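Local coordinates for protein agglutinin (Rhizoctonia solani, PDB 4G9M) that probably binds carbohydrates as a ricin-type beta-trefoil lectin and assembles into a domain-swapped dimer, at residues 14-24 with 113-124; 41-49 with 60-69. One frame throughout, in Å; residues are numbered along the deposited sequence.

Contact 1. Residues 14-24 with 113-124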
loop_
_atom_site.group_PDB
_atom_site.type_symbol
_atom_site.label_atom_id
_atom_site.label_comp_id
_atom_site.label_asym_id
_atom_site.label_seq_id
_atom_site.Cartn_x
_atom_site.Cartn_y
_atom_site.Cartn_z
ATOM N N ASN B 14 -13.092 9.627 2.492
ATOM C CA ASN B 14 -13.338 8.455 3.332
ATOM C C ASN B 14 -14.288 7.480 2.634
ATOM O O ASN B 14 -15.339 7.869 2.136
ATOM C CB ASN B 14 -13.884 8.867 4.696
ATOM C CG ASN B 14 -13.891 7.732 5.673
ATOM O OD1 ASN B 14 -14.887 7.024 5.807
ATOM N ND2 ASN B 14 -12.769 7.539 6.363
ATOM N N VAL B 15 -13.907 6.206 2.602
ATOM C CA VAL B 15 -14.698 5.188 1.919
ATOM C C VAL B 15 -16.104 5.034 2.530
ATOM O O VAL B 15 -17.090 4.878 1.813
ATOM C CB VAL B 15 -13.938 3.828 1.857
ATOM C CG1 VAL B 15 -14.870 2.681 1.445
ATOM C CG2 VAL B 15 -12.734 3.919 0.906
ATOM N N SER B 16 -16.198 5.104 3.852
ATOM C CA SER B 16 -17.488 4.946 4.515
ATOM C C SER B 16 -18.428 6.136 4.308
ATOM O O SER B 16 -19.597 5.951 3.960
ATOM C CB SER B 16 -17.301 4.716 6.018
ATOM O OG SER B 16 -18.554 4.572 6.692
ATOM N N THR B 17 -17.923 7.346 4.527
ATOM C CA THR B 17 -18.788 8.522 4.654
ATOM C C THR B 17 -18.915 9.342 3.386
ATOM O O THR B 17 -19.920 10.032 3.193
ATOM C CB THR B 17 -18.280 9.478 5.735
ATOM O OG1 THR B 17 -16.987 9.981 5.362
ATOM C CG2 THR B 17 -18.189 8.778 7.091
ATOM N N GLY B 18 -17.881 9.317 2.556
ATOM C CA GLY B 18 -17.835 10.185 1.389
ATOM C C GLY B 18 -17.354 11.591 1.723
ATOM O O GLY B 18 -17.256 12.453 0.843
ATOM N N THR B 19 -17.060 11.830 3.000
ATOM C CA THR B 19 -16.471 13.095 3.421
ATOM C C THR B 19 -14.956 13.012 3.294
ATOM O O THR B 19 -14.395 11.915 3.136
ATOM C CB THR B 19 -16.919 13.516 4.845
ATOM O OG1 THR B 19 -16.476 12.554 5.810
ATOM C CG2 THR B 19 -18.429 13.610 4.904
ATOM N N VAL B 20 -14.298 14.162 3.303
ATOM C CA VAL B 20 -12.869 14.195 2.986
ATOM C C VAL B 20 -11.995 14.673 4.150
ATOM O O VAL B 20 -12.466 15.361 5.059
ATOM C CB VAL B 20 -12.580 15.047 1.721
ATOM C CG1 VAL B 20 -13.437 14.557 0.553
ATOM C CG2 VAL B 20 -12.816 16.534 1.993
ATOM N N LEU B 21 -10.717 14.315 4.090
ATOM C CA LEU B 21 -9.737 14.731 5.098
ATOM C C LEU B 21 -9.518 16.251 5.015
ATOM O O LEU B 21 -9.227 16.804 3.939
ATOM C CB LEU B 21 -8.422 13.977 4.874
ATOM C CG LEU B 21 -7.456 13.956 6.054
ATOM C CD1 LEU B 21 -8.003 13.097 7.197
ATOM C CD2 LEU B 21 -6.101 13.434 5.544
ATOM N N ASP B 22 -9.677 16.908 6.161
ATOM C CA ASP B 22 -9.824 18.362 6.238
ATOM C C ASP B 22 -9.013 18.893 7.413
ATOM O O ASP B 22 -9.158 18.420 8.529
ATOM C CB ASP B 22 -11.320 18.682 6.423
ATOM C CG ASP B 22 -11.624 20.177 6.511
ATOM O OD1 ASP B 22 -11.254 20.817 7.517
ATOM O OD2 ASP B 22 -12.297 20.707 5.598
ATOM N N LEU B 23 -8.144 19.865 7.164
ATOM C CA LEU B 23 -7.431 20.529 8.240
ATOM C C LEU B 23 -8.230 21.739 8.704
ATOM O O LEU B 23 -8.541 22.618 7.911
ATOM C CB LEU B 23 -6.028 20.951 7.779
ATOM C CG LEU B 23 -5.169 21.674 8.819
ATOM C CD1 LEU B 23 -4.852 20.776 10.006
ATOM C CD2 LEU B 23 -3.884 22.149 8.179
ATOM N N TRP B 24 -8.564 21.760 9.996
ATOM C CA TRP B 24 -9.407 22.789 10.617
ATOM C C TRP B 24 -8.942 24.210 10.293
ATOM O O TRP B 24 -7.832 24.608 10.652
ATOM C CB TRP B 24 -9.425 22.534 12.130
ATOM C CG TRP B 24 -10.030 23.585 13.010
ATOM C CD1 TRP B 24 -9.402 24.678 13.529
ATOM C CD2 TRP B 24 -11.361 23.597 13.541
ATOM N NE1 TRP B 24 -10.267 25.388 14.325
ATOM C CE2 TRP B 24 -11.476 24.746 14.349
ATOM C CE3 TRP B 24 -12.468 22.759 13.400
ATOM C CZ2 TRP B 24 -12.656 25.079 15.010
ATOM C CZ3 TRP B 24 -13.638 23.090 14.059
ATOM C CH2 TRP B 24 -13.723 24.241 14.854
ATOM N N LEU B 113 -11.697 7.789 10.518
ATOM C CA LEU B 113 -12.765 8.770 10.696
ATOM C C LEU B 113 -13.705 8.243 11.783
ATOM O O LEU B 113 -14.463 7.293 11.567
ATOM C CB LEU B 113 -13.504 9.035 9.374
ATOM C CG LEU B 113 -14.561 10.152 9.391
ATOM C CD1 LEU B 113 -13.978 11.473 9.897
ATOM C CD2 LEU B 113 -15.126 10.346 8.000
ATOM N N LYS B 114 -13.638 8.871 12.953
ATOM C CA LYS B 114 -14.247 8.359 14.179
ATOM C C LYS B 114 -15.698 7.887 14.026
ATOM O O LYS B 114 -16.580 8.667 13.667
ATOM C CB LYS B 114 -14.156 9.432 15.275
ATOM C CG LYS B 114 -14.611 8.996 16.671
ATOM C CD LYS B 114 -14.546 10.189 17.611
ATOM C CE LYS B 114 -14.959 9.841 19.025
ATOM N NZ LYS B 114 -15.066 11.085 19.851
ATOM N N GLU B 115 -15.913 6.595 14.274
ATOM C CA GLU B 115 -17.259 6.021 14.369
ATOM C C GLU B 115 -18.034 6.162 13.050
ATOM O O GLU B 115 -19.265 6.203 13.040
ATOM C CB GLU B 115 -18.027 6.634 15.554
ATOM C CG GLU B 115 -17.470 6.210 16.931
ATOM C CD GLU B 115 -17.994 7.045 18.086
ATOM O OE1 GLU B 115 -18.577 8.127 17.848
ATOM O OE2 GLU B 115 -17.797 6.623 19.246
ATOM N N SER B 116 -17.297 6.256 11.950
ATOM C CA SER B 116 -17.882 6.351 10.607
ATOM C C SER B 116 -18.927 7.467 10.474
ATOM O O SER B 116 -19.863 7.359 9.678
ATOM C CB SER B 116 -18.517 5.018 10.207
ATOM O OG SER B 116 -17.643 3.936 10.449
ATOM N N ASN B 117 -18.760 8.536 11.242
ATOM C CA ASN B 117 -19.722 9.635 11.260
ATOM C C ASN B 117 -19.527 10.593 10.079
ATOM O O ASN B 117 -18.451 11.180 9.913
ATOM C CB ASN B 117 -19.604 10.376 12.594
ATOM C CG ASN B 117 -20.776 11.292 12.873
ATOM O OD1 ASN B 117 -21.466 11.760 11.958
ATOM N ND2 ASN B 117 -20.999 11.573 14.157
ATOM N N PRO B 118 -20.564 10.747 9.241
ATOM C CA PRO B 118 -20.437 11.632 8.080
ATOM C C PRO B 118 -20.659 13.112 8.396
ATOM O O PRO B 118 -20.698 13.918 7.467
ATOM C CB PRO B 118 -21.533 11.126 7.142
ATOM C CG PRO B 118 -22.569 10.569 8.045
ATOM C CD PRO B 118 -21.827 9.984 9.225
ATOM N N ALA B 119 -20.816 13.462 9.672
ATOM C CA ALA B 119 -21.032 14.853 10.062
ATOM C C ALA B 119 -19.774 15.680 9.848
ATOM O O ALA B 119 -18.665 15.174 10.007
ATOM C CB ALA B 119 -21.454 14.937 11.512
ATOM N N ASN B 120 -19.940 16.952 9.495
ATOM C CA ASN B 120 -18.779 17.831 9.369
ATOM C C ASN B 120 -18.125 17.945 10.741
ATOM O O ASN B 120 -18.822 17.982 11.751
ATOM C CB ASN B 120 -19.177 19.240 8.880
ATOM C CG ASN B 120 -19.514 19.289 7.389
ATOM O OD1 ASN B 120 -19.122 18.415 6.611
ATOM N ND2 ASN B 120 -20.232 20.332 6.985
ATOM N N GLU B 121 -16.794 17.989 10.763
ATOM C CA GLU B 121 -15.987 18.143 11.990
ATOM C C GLU B 121 -15.838 16.874 12.823
ATOM O O GLU B 121 -15.341 16.912 13.959
ATOM C CB GLU B 121 -16.426 19.347 12.848
ATOM C CG GLU B 121 -16.350 20.670 12.086
ATOM C CD GLU B 121 -16.610 21.886 12.958
ATOM O OE1 GLU B 121 -16.877 21.721 14.163
ATOM O OE2 GLU B 121 -16.540 23.017 12.427
ATOM N N THR B 122 -16.260 15.747 12.259
ATOM C CA THR B 122 -16.008 14.462 12.896
ATOM C C THR B 122 -14.504 14.246 12.983
ATOM O O THR B 122 -13.803 14.344 11.985
ATOM C CB THR B 122 -16.622 13.296 12.110
ATOM O OG1 THR B 122 -18.049 13.419 12.102
ATOM C CG2 THR B 122 -16.237 11.961 12.748
ATOM N N PRO B 123 -13.997 13.944 14.185
ATOM C CA PRO B 123 -12.551 13.808 14.360
ATOM C C PRO B 123 -11.959 12.656 13.562
ATOM O O PRO B 123 -12.629 11.642 13.356
ATOM C CB PRO B 123 -12.406 13.536 15.866
ATOM C CG PRO B 123 -13.657 14.099 16.466
ATOM C CD PRO B 123 -14.725 13.831 15.462
ATOM N N VAL B 124 -10.733 12.850 13.089
ATOM C CA VAL B 124 -9.926 11.766 12.551
ATOM C C VAL B 124 -8.943 11.416 13.651
ATOM O O VAL B 124 -8.348 12.307 14.262
ATOM C CB VAL B 124 -9.208 12.200 11.278
ATOM C CG1 VAL B 124 -8.228 11.128 10.832
ATOM C CG2 VAL B 124 -10.229 12.479 10.208
HETATM O O HOH W 1 -20.280 6.280 7.031
HETATM O O HOH W 2 -17.198 13.201 8.496
#
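T19 lays its CG2 methyl against the carbonyl O of P118, yet its hydroxyl reaches 113-124 through an ordered water that bridges it to two further carbonyls. Water 2 accepts a hydrogen bond from T19 OG1 (2.9 Å) and donates to the carbonyls of N117 and A119, at 2.8 Å from N117 O and 2.9 Å from A119 O. All its protons and one of its oxygen lone pairs are thereby spoken for. The T19 hydroxyl is also an acceptor, since T17 OG1 donates to it at 2.7 Å, and a short relay runs from T17 through T19 into the water. Both hydroxyls are tucked between their own backbone N and carbonyl carbon (chi1 63° in each), which turns them to the same L113 methyl: CD2 meets T17 OG1 tip to tip at 3.2 Å and lies 3.4 Å from T19 OG1. At the outer end water 1 donates to S116 O and also lies against the S16 hydroxyl, at a separation too short to be trusted in detail.

The loops joining strands 8-14 and 20-23, and 109-113 and 122-128, meet here on the beta-trefoil. On the 113-124 side, an Asx turn at N117 and a type II turn from A119 to T122 shape the chain presented to the threonines. The N14 amide crosses the L113 side chain at a slant, its ND2 nearest CB; ND2 donates to N134 O, while N134 ND2 returns a bond to L113 O.

Deeper in, the side chains of L21 and V124 cross at about a right angle, CD1 3.8 Å from CG2, beside I34 and W137. At the far end the E121 carboxylate meets the six-membered ring of W24, OE2 lying 3.3 Å from CZ3. OE1 sits at the ring edge in its plane, while the carboxylate itself is turned 64° from the indole.

Contact 2. Residues 41-49 with 60-69; sequences GGDNQKWRL and LQNVKSGTYV
The amide of N62 stands almost upright on the indole of W47, the two planes 76° apart, with ND2 3.4 Å above the ring plane and displaced toward its rim. N62 holds its CG anti to its own backbone N (chi1 -168°), which sends the amide over the ring. ND2 then donates to N44 O at 3.0 Å, a partner lying nearly in the amide plane, while OD1 receives S65 N at 3.1 Å on a lone pair, with a weak second bond from K64 N; the amide is therefore gripped at both ends. V69 CG2 touches W47 CZ3 at 3.7 Å, and the indole NE1 is anchored on L21 O.

Q45, K46 and W47 form the QxW signature of ricin-type beta-trefoil lectins, whose tryptophan points into the core from a beta hairpin. Strands 47-51 and 58-62 pair antiparallel: R48 and Q61 are a hydrogen-bonded pair, R48 N to Q61 O at 2.7 Å, and beyond the paired residues V63 N also donates to K46 O.

On the opposite face of the sheet from W47, R48 lays its guanidinium over V63, CG2 sitting beneath the group's centre 3.8 Å from its plane. Q61 OE1 approaches the guanidinium edge, 4.1 Å from NH1, the amide turned 78° against it, while its NE2 runs straight to G66 O at 2.9 Å.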
loop_
_atom_site.group_PDB
_atom_site.type_symbol
_atom_site.label_atom_id
_atom_site.label_comp_id
_atom_site.label_asym_id
_atom_site.label_seq_id
_atom_site.Cartn_x
_atom_site.Cartn_y
_atom_site.Cartn_z
ATOM N N GLY B 41 -13.487 21.717 -2.108
ATOM C CA GLY B 41 -12.403 22.111 -2.993
ATOM C C GLY B 41 -11.395 23.097 -2.427
ATOM O O GLY B 41 -10.518 23.573 -3.146
ATOM N N GLY B 42 -11.509 23.411 -1.143
ATOM C CA GLY B 42 -10.561 24.313 -0.513
ATOM C C GLY B 42 -9.185 23.685 -0.419
ATOM O O GLY B 42 -9.060 22.459 -0.377
ATOM N N ASP B 43 -8.151 24.523 -0.383
ATOM C CA ASP B 43 -6.777 24.035 -0.250
ATOM C C ASP B 43 -6.550 23.303 1.072
ATOM O O ASP B 43 -5.635 22.484 1.177
ATOM C CB ASP B 43 -5.760 25.176 -0.372
ATOM C CG ASP B 43 -5.473 25.574 -1.824
ATOM O OD1 ASP B 43 -5.882 24.849 -2.762
ATOM O OD2 ASP B 43 -4.808 26.614 -2.029
ATOM N N ASN B 44 -7.382 23.583 2.074
ATOM C CA ASN B 44 -7.253 22.901 3.364
ATOM C C ASN B 44 -7.716 21.447 3.291
ATOM O O ASN B 44 -7.583 20.699 4.257
ATOM C CB ASN B 44 -8.018 23.635 4.474
ATOM C CG ASN B 44 -9.510 23.415 4.398
ATOM O OD1 ASN B 44 -10.138 23.698 3.380
ATOM N ND2 ASN B 44 -10.088 22.889 5.473
ATOM N N GLN B 45 -8.252 21.058 2.131
ATOM C CA GLN B 45 -8.717 19.702 1.895
ATOM C C GLN B 45 -7.858 19.012 0.838
ATOM O O GLN B 45 -8.232 17.962 0.318
ATOM C CB GLN B 45 -10.181 19.701 1.465
ATOM C CG GLN B 45 -11.154 20.053 2.587
ATOM C CD GLN B 45 -12.601 20.023 2.124
ATOM O OE1 GLN B 45 -12.882 19.961 0.922
ATOM N NE2 GLN B 45 -13.528 20.079 3.075
ATOM N N LYS B 46 -6.694 19.593 0.555
ATOM C CA LYS B 46 -5.756 19.009 -0.400
ATOM C C LYS B 46 -4.478 18.632 0.317
ATOM O O LYS B 46 -3.993 19.391 1.162
ATOM C CB LYS B 46 -5.401 20.011 -1.492
ATOM C CG LYS B 46 -6.300 19.985 -2.699
ATOM C CD LYS B 46 -7.610 20.648 -2.438
ATOM C CE LYS B 46 -8.018 21.470 -3.651
ATOM N NZ LYS B 46 -9.453 21.282 -3.990
ATOM N N TRP B 47 -3.902 17.492 -0.065
ATOM C CA TRP B 47 -2.762 16.929 0.653
ATOM C C TRP B 47 -1.653 16.451 -0.285
ATOM O O TRP B 47 -1.909 15.724 -1.259
ATOM C CB TRP B 47 -3.224 15.757 1.519
ATOM C CG TRP B 47 -4.318 16.128 2.459
ATOM C CD1 TRP B 47 -5.665 16.097 2.213
ATOM C CD2 TRP B 47 -4.161 16.604 3.789
ATOM N NE1 TRP B 47 -6.355 16.517 3.320
ATOM C CE2 TRP B 47 -5.455 16.832 4.306
ATOM C CE3 TRP B 47 -3.050 16.853 4.606
ATOM C CZ2 TRP B 47 -5.664 17.299 5.595
ATOM C CZ3 TRP B 47 -3.266 17.320 5.888
ATOM C CH2 TRP B 47 -4.563 17.527 6.372
ATOM N N ARG B 48 -0.422 16.858 0.009
ATOM C CA ARG B 48 0.715 16.455 -0.807
ATOM C C ARG B 48 1.311 15.141 -0.318
ATOM O O ARG B 48 1.729 15.018 0.837
ATOM C CB ARG B 48 1.781 17.549 -0.827
ATOM C CG ARG B 48 1.257 18.897 -1.289
ATOM C CD ARG B 48 2.366 19.730 -1.875
ATOM N NE ARG B 48 1.827 20.927 -2.511
ATOM C CZ ARG B 48 1.677 22.078 -1.878
ATOM N NH1 ARG B 48 2.028 22.173 -0.601
ATOM N NH2 ARG B 48 1.183 23.127 -2.513
ATOM N N LEU B 49 1.339 14.156 -1.208
ATOM C CA LEU B 49 1.907 12.851 -0.916
ATOM C C LEU B 49 3.345 12.844 -1.426
ATOM O O LEU B 49 3.583 13.107 -2.596
ATOM C CB LEU B 49 1.087 11.750 -1.610
ATOM C CG LEU B 49 1.623 10.323 -1.521
ATOM C CD1 LEU B 49 1.471 9.804 -0.091
ATOM C CD2 LEU B 49 0.898 9.405 -2.497
ATOM N N LEU B 60 2.159 13.254 4.436
ATOM C CA LEU B 60 1.071 13.995 3.810
ATOM C C LEU B 60 1.135 15.417 4.317
ATOM O O LEU B 60 1.094 15.641 5.528
ATOM C CB LEU B 60 -0.281 13.359 4.167
ATOM C CG LEU B 60 -0.588 12.019 3.501
ATOM C CD1 LEU B 60 -1.920 11.490 4.027
ATOM C CD2 LEU B 60 -0.631 12.181 1.972
ATOM N N GLN B 61 1.266 16.372 3.398
ATOM C CA GLN B 61 1.379 17.783 3.774
ATOM C C GLN B 61 0.180 18.595 3.302
ATOM O O GLN B 61 -0.213 18.516 2.132
ATOM C CB GLN B 61 2.672 18.371 3.203
ATOM C CG GLN B 61 2.907 19.804 3.579
ATOM C CD GLN B 61 4.147 20.374 2.913
ATOM O OE1 GLN B 61 4.533 19.941 1.823
ATOM N NE2 GLN B 61 4.779 21.346 3.565
ATOM N N ASN B 62 -0.411 19.379 4.196
ATOM C CA ASN B 62 -1.567 20.191 3.809
ATOM C C ASN B 62 -1.190 21.313 2.847
ATOM O O ASN B 62 -0.213 22.031 3.070
ATOM C CB ASN B 62 -2.284 20.755 5.040
ATOM C CG ASN B 62 -3.641 21.346 4.699
ATOM O OD1 ASN B 62 -3.787 22.567 4.555
ATOM N ND2 ASN B 62 -4.641 20.482 4.568
ATOM N N VAL B 63 -1.955 21.465 1.767
ATOM C CA VAL B 63 -1.635 22.472 0.764
ATOM C C VAL B 63 -1.776 23.889 1.342
ATOM O O VAL B 63 -0.956 24.773 1.075
ATOM C CB VAL B 63 -2.492 22.295 -0.511
ATOM C CG1 VAL B 63 -2.445 23.542 -1.372
ATOM C CG2 VAL B 63 -2.008 21.085 -1.303
ATOM N N LYS B 64 -2.796 24.100 2.166
ATOM C CA LYS B 64 -3.029 25.446 2.692
ATOM C C LYS B 64 -2.024 25.862 3.773
ATOM O O LYS B 64 -1.435 26.945 3.693
ATOM C CB LYS B 64 -4.456 25.578 3.206
ATOM C CG LYS B 64 -4.838 26.991 3.620
ATOM C CD LYS B 64 -6.279 27.291 3.240
ATOM C CE LYS B 64 -6.625 28.771 3.382
ATOM N NZ LYS B 64 -6.964 29.143 4.787
ATOM N N SER B 65 -1.817 24.999 4.761
ATOM C CA SER B 65 -0.998 25.328 5.931
ATOM C C SER B 65 0.509 25.102 5.771
ATOM O O SER B 65 1.309 25.784 6.408
ATOM C CB SER B 65 -1.480 24.527 7.141
ATOM O OG SER B 65 -1.238 23.135 6.953
ATOM N N GLY B 66 0.890 24.132 4.947
ATOM C CA GLY B 66 2.278 23.702 4.875
ATOM C C GLY B 66 2.678 22.758 6.001
ATOM O O GLY B 66 3.827 22.323 6.084
ATOM N N THR B 67 1.740 22.443 6.889
ATOM C CA THR B 67 2.032 21.503 7.964
ATOM C C THR B 67 1.632 20.089 7.566
ATOM O O THR B 67 0.966 19.878 6.546
ATOM C CB THR B 67 1.370 21.901 9.288
ATOM O OG1 THR B 67 -0.049 22.025 9.117
ATOM C CG2 THR B 67 1.934 23.220 9.787
ATOM N N TYR B 68 2.038 19.124 8.379
ATOM C CA TYR B 68 1.910 17.729 8.013
ATOM C C TYR B 68 0.894 16.990 8.860
ATOM O O TYR B 68 0.580 17.393 9.988
ATOM C CB TYR B 68 3.259 17.036 8.176
ATOM C CG TYR B 68 4.333 17.552 7.256
ATOM C CD1 TYR B 68 5.068 18.686 7.582
ATOM C CD2 TYR B 68 4.596 16.921 6.031
ATOM C CE1 TYR B 68 6.060 19.165 6.734
ATOM C CE2 TYR B 68 5.589 17.403 5.173
ATOM C CZ TYR B 68 6.312 18.514 5.532
ATOM O OH TYR B 68 7.295 18.994 4.687
ATOM N N VAL B 69 0.408 15.876 8.327
ATOM C CA VAL B 69 -0.368 14.938 9.142
ATOM C C VAL B 69 0.519 14.444 10.266
ATOM O O VAL B 69 1.569 13.845 10.025
ATOM C CB VAL B 69 -0.853 13.738 8.316
ATOM C CG1 VAL B 69 -1.325 12.580 9.228
ATOM C CG2 VAL B 69 -1.961 14.193 7.371
#

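In the fold
In contact 2 W47, N62, L60 and L49 are buried and R48 is at the surface; in contact 1 L21, V124 and L113 are inside and P118 and E121 exposed. Contact 2 is a neighbouring-strand hairpin held by backbone pairing, whereas contact 1 brings together loops far apart in sequence through water, methyl groups and hydroxyls. They meet at strand 20-23: L23 O receives N44 ND2 and D22 OD2 receives Q45 NE2. The N14-T19 and N62-T67 turns resemble each other: an asparagine OD1 accepts from following backbone N-H groups, weakly at N14, more firmly at N62, and a hydroxyl at T17 or S65 donates to a threonine two residues on. This is consistent with the internal repetition of a beta-trefoil.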